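Side-chain contacts in extracellular solute-binding protein, family 1 (PDB 6FTH), which probably captures human milk oligosaccharides outside the cell and hands them to an ABC transporter of Bifidobacterium longum subsp. infantis: residues A[103-106]-A[107-110]; A[125-128]-A[129-133]; A[157-160]-A[161-165]; A[189-192]-A[193-197]. All coordinates share one frame; numbering follows the deposited sequence.

Contact 1 of 4, residues A[103-106]-A[107-110]; sequences FEDL and SKDL
Asp105 reaches its carboxylate forward to Ser107 in an Asx turn that starts the 3-10 turn running into residues 107-110. Hydrogen bonds come first. Asp105 OD1 accepts from Ser107 N at 3.1 Å and from Ser107 OG at 2.6 Å. Both donors approach from the same face of the carboxylate, the hydroxyl on the syn side but 34° out of the plane, the amide more nearly from above. With CG of Asp105 anti to its own nitrogen (chi1 177°), the acid lies ahead along the chain, where these groups wait. Met137 N also donates to OD1, tying the turn to the loop before strand 140-143. Two backbone bonds close the 3-10 turn, Lys108 N to Asp105 O and Asp109 N to Leu106 O, the latter 2.9 Å long.

A salt bridge uses the second oxygen. The Lys108 chain bends at chi2 and chi4, curling back until NZ stands 3.0 Å from Asp105 OD2, above the plane of the acid.

Like charges meet on another side. Glu104 and Asp109 cross at about a right angle, yet their carboxylate planes are nearly coplanar (23° apart). Lys350 at the start of helix 350-360 forms a salt bridge with Glu104 OE1. The meeting point itself is Glu104 OE2 against Asp109 OD2, 2.6 Å apart.

Contact 2 of 4, residues A[125-128]-A[129-133]; sequences DAQK and LTTDP
Thr131 sets its hydroxyl beside its own nitrogen, opposite the carbonyl carbon (chi1 -62°), which aims OG1 back at the carbonyl of Gln127, four residues earlier. The Gln127 side chain leaves anti to its nitrogen (chi1 178°) and runs out extended past the same hydroxyl. Together they finish the C-terminal turn of helix 124-130.

Gln127 O takes two bonds. Thr131 OG1 donates to Gln127 O at 2.8 Å and Thr130 N at 3.3 Å, and the two reach the oxygen from opposite faces of its carbonyl plane. The hydroxyl therefore stands in at the point where the helical ladder of amides is running out; the next bond, Thr131 N to Lys128 O, is already weak. Upstream, Leu129 N still reaches Asp125 O at 3.2 Å.

A water links the two side chains: it accepts from Gln127 NE2 at 2.8 Å and donates to Thr131 OG1 at 2.9 Å. A valine in place of Thr131 would probably cost Gln127 O its shorter bond, the one from the hydroxyl, and the water one of its anchors.

Ala126 and Leu129, both buried, rest on Phe336, while Thr130 OG1 bonds to Ala139 O.

Contact 3 of 4, residues A[157-160]-A[161-165]; sequences INKT and WLDKL
Asn158 lies flat over the indole of Trp161, three residues on, and can be followed outward atom by atom. Asn158 CB sits over the face of the Trp161 five-membered ring, 4.0 Å from its centroid, a CH-pi contact. Since chi1 of -169° turns the amide away from the nitrogen and toward the coming helix, Asn158 CG lands 3.4 Å from Trp161 CG. At the tip the branches part. Asn158 OD1 accepts from Trp161 N at 2.8 Å, a fairly straight bond (156° at the hydrogen) whose donor stands above the amide plane. ND2 continues over the same ring face toward its rim and donates to Gln310 OE1. Amide and indole planes are stacked, 11° apart.

An alanine in place of Trp161 would keep the backbone N-H that OD1 needs, but would probably strip the asparagine amide of the surface it lies on and open a gap beside Phe183, whose ring packs edge-to-face with the indole.

Lys159 bends round so that NZ meets the syn lone pair of OD1 of Asp163, one turn further on, at 2.8 Å, a salt bridge on the helix surface. On the inner side Leu162 CD1 touches Ile157 CG2 at 4.0 Å, joining the end of strand 154-158 to the first helical turn. This is a strand-to-helix junction closed by an asparagine N-cap.

Contact 4 of 4, residues A[189-192]-A[193-197]; sequences NGNG and QADEI
Asn189 and Asp195 point at each other from opposite directions across the loop, with amide and carboxylate planes 59° apart. Asn189 ND2 donates to Asp195 OD2 at 3.2 Å, on the syn side of the acid and nearly in the plane of the amide; a weak second bond goes to OD1. Both groups have further partners, Ala290 O for ND2 and Lys291 NZ for OD2.

Glu196 crosses Asn189 at a slant, its carboxylate turned 45° from the amide. Asn189 N donates to Glu196 OE2 at 3.0 Å, nearly in line with the C-O bond. More telling, Asn189 OD1 lies only 2.8 Å from Glu196 OE2, two acceptors side by side. The small positive chi1 of Asn189 (73°) swings OD1 inward, and there it also takes Asn191 N at 3.3 Å, forming an Asx turn.

A water bridges Asn191 O and Gln193 NE2. Gly190 and Gly192 turn the chain with positive phi, easier for a residue without a side chain.

Asn189 OD1, Gln193 O, Asp195 OD1 and both Glu196 oxygens converge on a common centre, with Asp187 close by. Such a gathering of acceptors in a DPNGNGQADE sequence is consistent with an EF-hand-like calcium-binding loop, as in the related alginate-binding proteins AlgQ1 and AlgQ2.

How the contacts relate
The four contacts follow one another along the chain and fall into two pairs at opposite sides of it. Contacts 1 and 2 have centres about 13 Å apart and touch through Leu110 CD1 and Gln127 NE2 (4.1 Å); helix 114-122 lies between them in sequence, and strand 339-343 borders contact 1. Contacts 3 and 4, also about 13 Å apart, meet where Trp161 CH2 packs on Glu196 CG (3.5 Å), so the tryptophan stacked on the N-cap asparagine also backs the acidic loop; their strands 154-158 and 197-199 share a sheet. Centres of contacts 1 and 4 are about 59 Å apart. The pairs thus sit by different sheets, as expected for a two-lobed solute-binding protein.

Contact 1 of 4, residues A[103-106]-A[107-110]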
loop_
_atom_site.group_PDB
_atom_site.type_symbol
_atom_site.label_atom_id
_atom_site.label_comp_id
_atom_site.label_asym_id
_atom_site.label_seq_id
_atom_site.Cartn_x
_atom_site.Cartn_y
_atom_site.Cartn_z
ATOM N N PHE A 103 0.420 8.475 -25.062
ATOM C CA PHE A 103 0.120 9.391 -23.967
ATOM C C PHE A 103 0.876 10.705 -24.087
ATOM O O PHE A 103 2.043 10.741 -24.474
ATOM C CB PHE A 103 0.448 8.734 -22.606
ATOM C CG PHE A 103 -0.406 7.534 -22.310
ATOM C CD1 PHE A 103 -1.730 7.691 -21.960
ATOM C CD2 PHE A 103 0.107 6.258 -22.418
ATOM C CE1 PHE A 103 -2.540 6.590 -21.694
ATOM C CE2 PHE A 103 -0.688 5.158 -22.148
ATOM C CZ PHE A 103 -2.020 5.331 -21.787
ATOM N N GLU A 104 0.195 11.786 -23.719
ATOM C CA GLU A 104 0.820 13.097 -23.646
ATOM C C GLU A 104 1.856 13.123 -22.529
ATOM O O GLU A 104 1.604 12.650 -21.416
ATOM C CB GLU A 104 -0.261 14.136 -23.342
ATOM C CG GLU A 104 0.240 15.560 -23.152
ATOM C CD GLU A 104 0.187 16.353 -24.431
ATOM O OE1 GLU A 104 0.001 15.740 -25.506
ATOM O OE2 GLU A 104 0.326 17.587 -24.350
ATOM N N ASP A 105 3.012 13.712 -22.818
ATOM C CA ASP A 105 4.032 13.969 -21.798
ATOM C C ASP A 105 3.597 15.216 -21.041
ATOM O O ASP A 105 3.800 16.344 -21.500
ATOM C CB ASP A 105 5.396 14.159 -22.449
ATOM C CG ASP A 105 6.502 14.498 -21.447
ATOM O OD1 ASP A 105 6.260 14.568 -20.222
ATOM O OD2 ASP A 105 7.637 14.730 -21.905
ATOM N N LEU A 106 2.977 15.009 -19.879
ATOM C CA LEU A 106 2.422 16.098 -19.091
ATOM C C LEU A 106 3.485 16.994 -18.474
ATOM O O LEU A 106 3.158 18.103 -18.038
ATOM C CB LEU A 106 1.535 15.516 -17.988
ATOM C CG LEU A 106 0.329 14.730 -18.493
ATOM C CD1 LEU A 106 -0.267 13.855 -17.390
ATOM C CD2 LEU A 106 -0.722 15.704 -19.041
ATOM N N SER A 107 4.745 16.554 -18.419
ATOM C CA SER A 107 5.791 17.436 -17.915
ATOM C C SER A 107 5.929 18.698 -18.758
ATOM O O SER A 107 6.412 19.712 -18.244
ATOM C CB SER A 107 7.136 16.715 -17.886
ATOM O OG SER A 107 7.652 16.554 -19.198
ATOM N N LYS A 108 5.521 18.652 -20.032
ATOM C CA LYS A 108 5.566 19.808 -20.923
ATOM C C LYS A 108 4.356 20.715 -20.764
ATOM O O LYS A 108 4.337 21.796 -21.360
ATOM C CB LYS A 108 5.606 19.355 -22.389
ATOM C CG LYS A 108 6.794 18.462 -22.764
ATOM C CD LYS A 108 8.115 19.175 -22.531
ATOM C CE LYS A 108 9.297 18.345 -23.027
ATOM N NZ LYS A 108 9.455 17.077 -22.246
ATOM N N ASP A 109 3.355 20.297 -19.983
ATOM C CA ASP A 109 2.072 20.981 -19.886
ATOM C C ASP A 109 1.834 21.593 -18.510
ATOM O O ASP A 109 0.709 22.018 -18.217
ATOM C CB ASP A 109 0.932 20.003 -20.196
ATOM C CG ASP A 109 0.950 19.505 -21.623
ATOM O OD1 ASP A 109 1.424 20.259 -22.499
ATOM O OD2 ASP A 109 0.482 18.372 -21.877
ATOM N N LEU A 110 2.856 21.659 -17.656
ATOM C CA LEU A 110 2.605 22.047 -16.274
ATOM C C LEU A 110 2.139 23.490 -16.132
ATOM O O LEU A 110 1.473 23.817 -15.148
ATOM C CB LEU A 110 3.830 21.755 -15.409
ATOM C CG LEU A 110 3.964 20.283 -14.997
ATOM C CD1 LEU A 110 5.358 20.017 -14.447
ATOM C CD2 LEU A 110 2.912 19.923 -13.963
#

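Contact 2 of 4, residues A[125-128]-A[129-133]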
loop_
_atom_site.group_PDB
_atom_site.type_symbol
_atom_site.label_atom_id
_atom_site.label_comp_id
_atom_site.label_asym_id
_atom_site.label_seq_id
_atom_site.Cartn_x
_atom_site.Cartn_y
_atom_site.Cartn_z
ATOM N N ASP A 125 8.324 14.595 -3.893
ATOM C CA ASP A 125 8.479 13.168 -4.116
ATOM C C ASP A 125 7.294 12.600 -4.869
ATOM O O ASP A 125 7.396 11.503 -5.427
ATOM C CB ASP A 125 8.649 12.416 -2.789
ATOM C CG ASP A 125 10.077 12.447 -2.272
ATOM O OD1 ASP A 125 10.928 13.124 -2.890
ATOM O OD2 ASP A 125 10.344 11.786 -1.249
ATOM N N ALA A 126 6.162 13.312 -4.865
ATOM C CA ALA A 126 5.034 12.880 -5.682
ATOM C C ALA A 126 5.361 13.041 -7.155
ATOM O O ALA A 126 5.070 12.151 -7.961
ATOM C CB ALA A 126 3.772 13.668 -5.314
ATOM N N GLN A 127 5.998 14.151 -7.524
ATOM C CA GLN A 127 6.405 14.324 -8.914
ATOM C C GLN A 127 7.401 13.246 -9.323
ATOM O O GLN A 127 7.317 12.695 -10.423
ATOM C CB GLN A 127 7.005 15.708 -9.118
ATOM C CG GLN A 127 7.483 15.943 -10.529
ATOM C CD GLN A 127 7.877 17.390 -10.789
ATOM O OE1 GLN A 127 8.193 18.141 -9.861
ATOM N NE2 GLN A 127 7.867 17.782 -12.056
ATOM N N LYS A 128 8.347 12.920 -8.443
ATOM C CA LYS A 128 9.304 11.866 -8.777
ATOM C C LYS A 128 8.610 10.535 -9.038
ATOM O O LYS A 128 9.078 9.737 -9.857
ATOM C CB LYS A 128 10.283 11.679 -7.629
ATOM C CG LYS A 128 11.196 12.866 -7.421
ATOM C CD LYS A 128 12.272 12.526 -6.407
ATOM C CE LYS A 128 13.277 13.641 -6.275
ATOM N NZ LYS A 128 14.304 13.246 -5.266
ATOM N N LEU A 129 7.519 10.270 -8.332
ATOM C CA LEU A 129 6.858 8.982 -8.437
ATOM C C LEU A 129 6.427 8.675 -9.859
ATOM O O LEU A 129 6.400 7.501 -10.248
ATOM C CB LEU A 129 5.649 8.965 -7.502
ATOM C CG LEU A 129 4.964 7.627 -7.251
ATOM C CD1 LEU A 129 5.910 6.635 -6.556
ATOM C CD2 LEU A 129 3.687 7.844 -6.414
ATOM N N THR A 130 6.068 9.694 -10.648
ATOM C CA THR A 130 5.569 9.453 -12.003
ATOM C C THR A 130 6.471 10.008 -13.098
ATOM O O THR A 130 6.064 10.013 -14.266
ATOM C CB THR A 130 4.147 10.001 -12.162
ATOM O OG1 THR A 130 4.178 11.421 -12.001
ATOM C CG2 THR A 130 3.213 9.349 -11.145
ATOM N N THR A 131 7.670 10.468 -12.761
ATOM C CA THR A 131 8.566 11.106 -13.716
ATOM C C THR A 131 9.797 10.232 -13.905
ATOM O O THR A 131 10.459 9.873 -12.923
ATOM C CB THR A 131 9.014 12.474 -13.205
ATOM O OG1 THR A 131 7.884 13.340 -13.064
ATOM C CG2 THR A 131 9.989 13.099 -14.188
ATOM N N ASP A 132 10.115 9.910 -15.154
ATOM C CA ASP A 132 11.290 9.085 -15.436
ATOM C C ASP A 132 12.554 9.931 -15.388
ATOM O O ASP A 132 12.504 11.161 -15.300
ATOM C CB ASP A 132 11.099 8.309 -16.739
ATOM C CG ASP A 132 11.083 9.196 -17.987
ATOM O OD1 ASP A 132 11.690 10.283 -17.991
ATOM O OD2 ASP A 132 10.431 8.780 -18.961
ATOM N N PRO A 133 13.732 9.294 -15.373
ATOM C CA PRO A 133 14.969 10.080 -15.260
ATOM C C PRO A 133 15.217 10.964 -16.464
ATOM O O PRO A 133 15.916 11.977 -16.333
ATOM C CB PRO A 133 16.066 9.014 -15.088
ATOM C CG PRO A 133 15.330 7.742 -14.755
ATOM C CD PRO A 133 14.022 7.856 -15.478
HETATM O O HOH W 1 7.566 16.008 -14.214
#

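Contact 3 of 4, residues A[157-160]-A[161-165]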
loop_
_atom_site.group_PDB
_atom_site.type_symbol
_atom_site.label_atom_id
_atom_site.label_comp_id
_atom_site.label_asym_id
_atom_site.label_seq_id
_atom_site.Cartn_x
_atom_site.Cartn_y
_atom_site.Cartn_z
ATOM N N ILE A 157 -1.033 -6.391 19.051
ATOM C CA ILE A 157 -1.102 -7.383 20.118
ATOM C C ILE A 157 -2.288 -7.069 21.019
ATOM O O ILE A 157 -2.684 -5.907 21.174
ATOM C CB ILE A 157 0.214 -7.473 20.906
ATOM C CG1 ILE A 157 0.272 -8.728 21.782
ATOM C CG2 ILE A 157 0.452 -6.243 21.727
ATOM C CD1 ILE A 157 1.689 -9.104 22.101
ATOM N N ASN A 158 -2.860 -8.123 21.604
ATOM C CA ASN A 158 -3.965 -7.993 22.554
ATOM C C ASN A 158 -3.371 -7.594 23.897
ATOM O O ASN A 158 -2.852 -8.430 24.647
ATOM C CB ASN A 158 -4.790 -9.270 22.644
ATOM C CG ASN A 158 -6.057 -9.030 23.413
ATOM O OD1 ASN A 158 -6.015 -8.367 24.456
ATOM N ND2 ASN A 158 -7.176 -9.458 22.869
ATOM N N LYS A 159 -3.394 -6.281 24.162
ATOM C CA LYS A 159 -2.887 -5.726 25.402
ATOM C C LYS A 159 -3.750 -6.135 26.602
ATOM O O LYS A 159 -3.226 -6.279 27.715
ATOM C CB LYS A 159 -2.814 -4.196 25.272
ATOM C CG LYS A 159 -2.160 -3.472 26.459
ATOM C CD LYS A 159 -0.743 -3.947 26.734
ATOM C CE LYS A 159 0.067 -2.956 27.553
ATOM N NZ LYS A 159 -0.638 -2.579 28.830
ATOM N N THR A 160 -5.059 -6.303 26.406
ATOM C CA THR A 160 -5.902 -6.800 27.493
ATOM C C THR A 160 -5.411 -8.163 27.957
ATOM O O THR A 160 -5.332 -8.433 29.158
ATOM C CB THR A 160 -7.349 -6.886 27.021
ATOM O OG1 THR A 160 -7.818 -5.565 26.723
ATOM C CG2 THR A 160 -8.254 -7.524 28.092
ATOM N N TRP A 161 -5.034 -9.022 27.013
ATOM C CA TRP A 161 -4.490 -10.329 27.377
ATOM C C TRP A 161 -3.149 -10.201 28.090
ATOM O O TRP A 161 -2.897 -10.887 29.090
ATOM C CB TRP A 161 -4.333 -11.181 26.130
ATOM C CG TRP A 161 -5.577 -11.667 25.465
ATOM C CD1 TRP A 161 -6.885 -11.382 25.800
ATOM C CD2 TRP A 161 -5.643 -12.572 24.361
ATOM N NE1 TRP A 161 -7.732 -12.044 24.960
ATOM C CE2 TRP A 161 -7.007 -12.784 24.066
ATOM C CE3 TRP A 161 -4.678 -13.216 23.586
ATOM C CZ2 TRP A 161 -7.429 -13.608 23.032
ATOM C CZ3 TRP A 161 -5.088 -14.042 22.560
ATOM C CH2 TRP A 161 -6.457 -14.234 22.286
ATOM N N LEU A 162 -2.246 -9.355 27.577
ATOM C CA LEU A 162 -0.978 -9.159 28.258
ATOM C C LEU A 162 -1.216 -8.735 29.698
ATOM O O LEU A 162 -0.581 -9.250 30.624
ATOM C CB LEU A 162 -0.148 -8.082 27.559
ATOM C CG LEU A 162 0.366 -8.425 26.143
ATOM C CD1 LEU A 162 1.047 -7.182 25.587
ATOM C CD2 LEU A 162 1.305 -9.601 26.118
ATOM N N ASP A 163 -2.137 -7.791 29.894
ATOM C CA ASP A 163 -2.392 -7.236 31.221
ATOM C C ASP A 163 -2.964 -8.291 32.159
ATOM O O ASP A 163 -2.532 -8.411 33.314
ATOM C CB ASP A 163 -3.374 -6.072 31.106
ATOM C CG ASP A 163 -2.735 -4.803 30.536
ATOM O OD1 ASP A 163 -1.504 -4.744 30.394
ATOM O OD2 ASP A 163 -3.503 -3.863 30.246
ATOM N N LYS A 164 -3.940 -9.058 31.673
ATOM C CA LYS A 164 -4.575 -10.103 32.478
ATOM C C LYS A 164 -3.588 -11.178 32.902
ATOM O O LYS A 164 -3.718 -11.746 33.995
ATOM C CB LYS A 164 -5.727 -10.733 31.692
ATOM C CG LYS A 164 -6.984 -9.845 31.685
ATOM C CD LYS A 164 -8.187 -10.501 31.017
ATOM C CE LYS A 164 -9.413 -9.591 31.134
ATOM N NZ LYS A 164 -10.598 -10.157 30.452
ATOM N N LEU A 165 -2.596 -11.470 32.067
ATOM C CA LEU A 165 -1.628 -12.521 32.360
ATOM C C LEU A 165 -0.374 -12.006 33.038
ATOM O O LEU A 165 0.494 -12.805 33.396
ATOM C CB LEU A 165 -1.245 -13.253 31.069
ATOM C CG LEU A 165 -2.395 -13.938 30.337
ATOM C CD1 LEU A 165 -1.855 -14.660 29.103
ATOM C CD2 LEU A 165 -3.119 -14.906 31.277
#

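Contact 4 of 4, residues A[189-192]-A[193-197]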
loop_
_atom_site.group_PDB
_atom_site.type_symbol
_atom_site.label_atom_id
_atom_site.label_comp_id
_atom_site.label_asym_id
_atom_site.label_seq_id
_atom_site.Cartn_x
_atom_site.Cartn_y
_atom_site.Cartn_z
ATOM N N ASN A 189 -8.881 -15.161 27.071
ATOM C CA ASN A 189 -10.221 -14.637 26.817
ATOM C C ASN A 189 -11.274 -15.191 27.767
ATOM O O ASN A 189 -12.438 -14.787 27.660
ATOM C CB ASN A 189 -10.643 -14.759 25.340
ATOM C CG ASN A 189 -10.986 -16.183 24.896
ATOM O OD1 ASN A 189 -11.186 -17.083 25.713
ATOM N ND2 ASN A 189 -11.110 -16.367 23.587
ATOM N N GLY A 190 -10.891 -16.095 28.668
ATOM C CA GLY A 190 -11.719 -16.465 29.802
ATOM C C GLY A 190 -12.849 -17.428 29.527
ATOM O O GLY A 190 -13.668 -17.656 30.424
ATOM N N ASN A 191 -12.946 -18.004 28.344
ATOM C CA ASN A 191 -14.123 -18.810 28.051
ATOM C C ASN A 191 -13.932 -20.292 28.352
ATOM O O ASN A 191 -14.860 -21.080 28.099
ATOM C CB ASN A 191 -14.611 -18.592 26.620
ATOM C CG ASN A 191 -13.608 -19.037 25.577
ATOM O OD1 ASN A 191 -12.601 -19.685 25.885
ATOM N ND2 ASN A 191 -13.891 -18.704 24.331
ATOM N N GLY A 192 -12.783 -20.674 28.897
ATOM C CA GLY A 192 -12.453 -22.060 29.162
ATOM C C GLY A 192 -11.980 -22.870 27.975
ATOM O O GLY A 192 -11.406 -23.950 28.172
ATOM N N GLN A 193 -12.205 -22.413 26.747
ATOM C CA GLN A 193 -11.822 -23.172 25.570
ATOM C C GLN A 193 -10.415 -22.776 25.143
ATOM O O GLN A 193 -10.005 -21.626 25.313
ATOM C CB GLN A 193 -12.787 -22.892 24.412
ATOM C CG GLN A 193 -14.223 -23.346 24.658
ATOM C CD GLN A 193 -14.326 -24.864 24.717
ATOM O OE1 GLN A 193 -13.894 -25.547 23.789
ATOM N NE2 GLN A 193 -14.880 -25.396 25.809
ATOM N N ALA A 194 -9.678 -23.737 24.585
ATOM C CA ALA A 194 -8.378 -23.446 23.973
ATOM C C ALA A 194 -8.606 -22.981 22.537
ATOM O O ALA A 194 -8.240 -23.639 21.558
ATOM C CB ALA A 194 -7.467 -24.665 24.030
ATOM N N ASP A 195 -9.282 -21.839 22.430
ATOM C CA ASP A 195 -9.669 -21.270 21.148
ATOM C C ASP A 195 -8.758 -20.129 20.729
ATOM O O ASP A 195 -8.875 -19.664 19.595
ATOM C CB ASP A 195 -11.124 -20.764 21.184
ATOM C CG ASP A 195 -11.362 -19.659 22.218
ATOM O OD1 ASP A 195 -10.665 -19.608 23.239
ATOM O OD2 ASP A 195 -12.280 -18.835 22.009
ATOM N N GLU A 196 -7.886 -19.679 21.626
ATOM C CA GLU A 196 -6.969 -18.598 21.311
ATOM C C GLU A 196 -6.048 -19.008 20.179
ATOM O O GLU A 196 -5.418 -20.070 20.217
ATOM C CB GLU A 196 -6.127 -18.266 22.536
ATOM C CG GLU A 196 -6.818 -17.426 23.604
ATOM C CD GLU A 196 -7.750 -18.220 24.531
ATOM O OE1 GLU A 196 -7.811 -19.462 24.444
ATOM O OE2 GLU A 196 -8.427 -17.559 25.347
ATOM N N ILE A 197 -5.948 -18.134 19.184
ATOM C CA ILE A 197 -4.930 -18.222 18.143
ATOM C C ILE A 197 -3.819 -17.269 18.561
ATOM O O ILE A 197 -3.997 -16.047 18.455
ATOM C CB ILE A 197 -5.515 -17.811 16.786
ATOM C CG1 ILE A 197 -6.682 -18.726 16.392
ATOM C CG2 ILE A 197 -4.421 -17.863 15.715
ATOM C CD1 ILE A 197 -7.510 -18.241 15.186
HETATM O O HOH W 2 -16.052 -23.518 27.644
#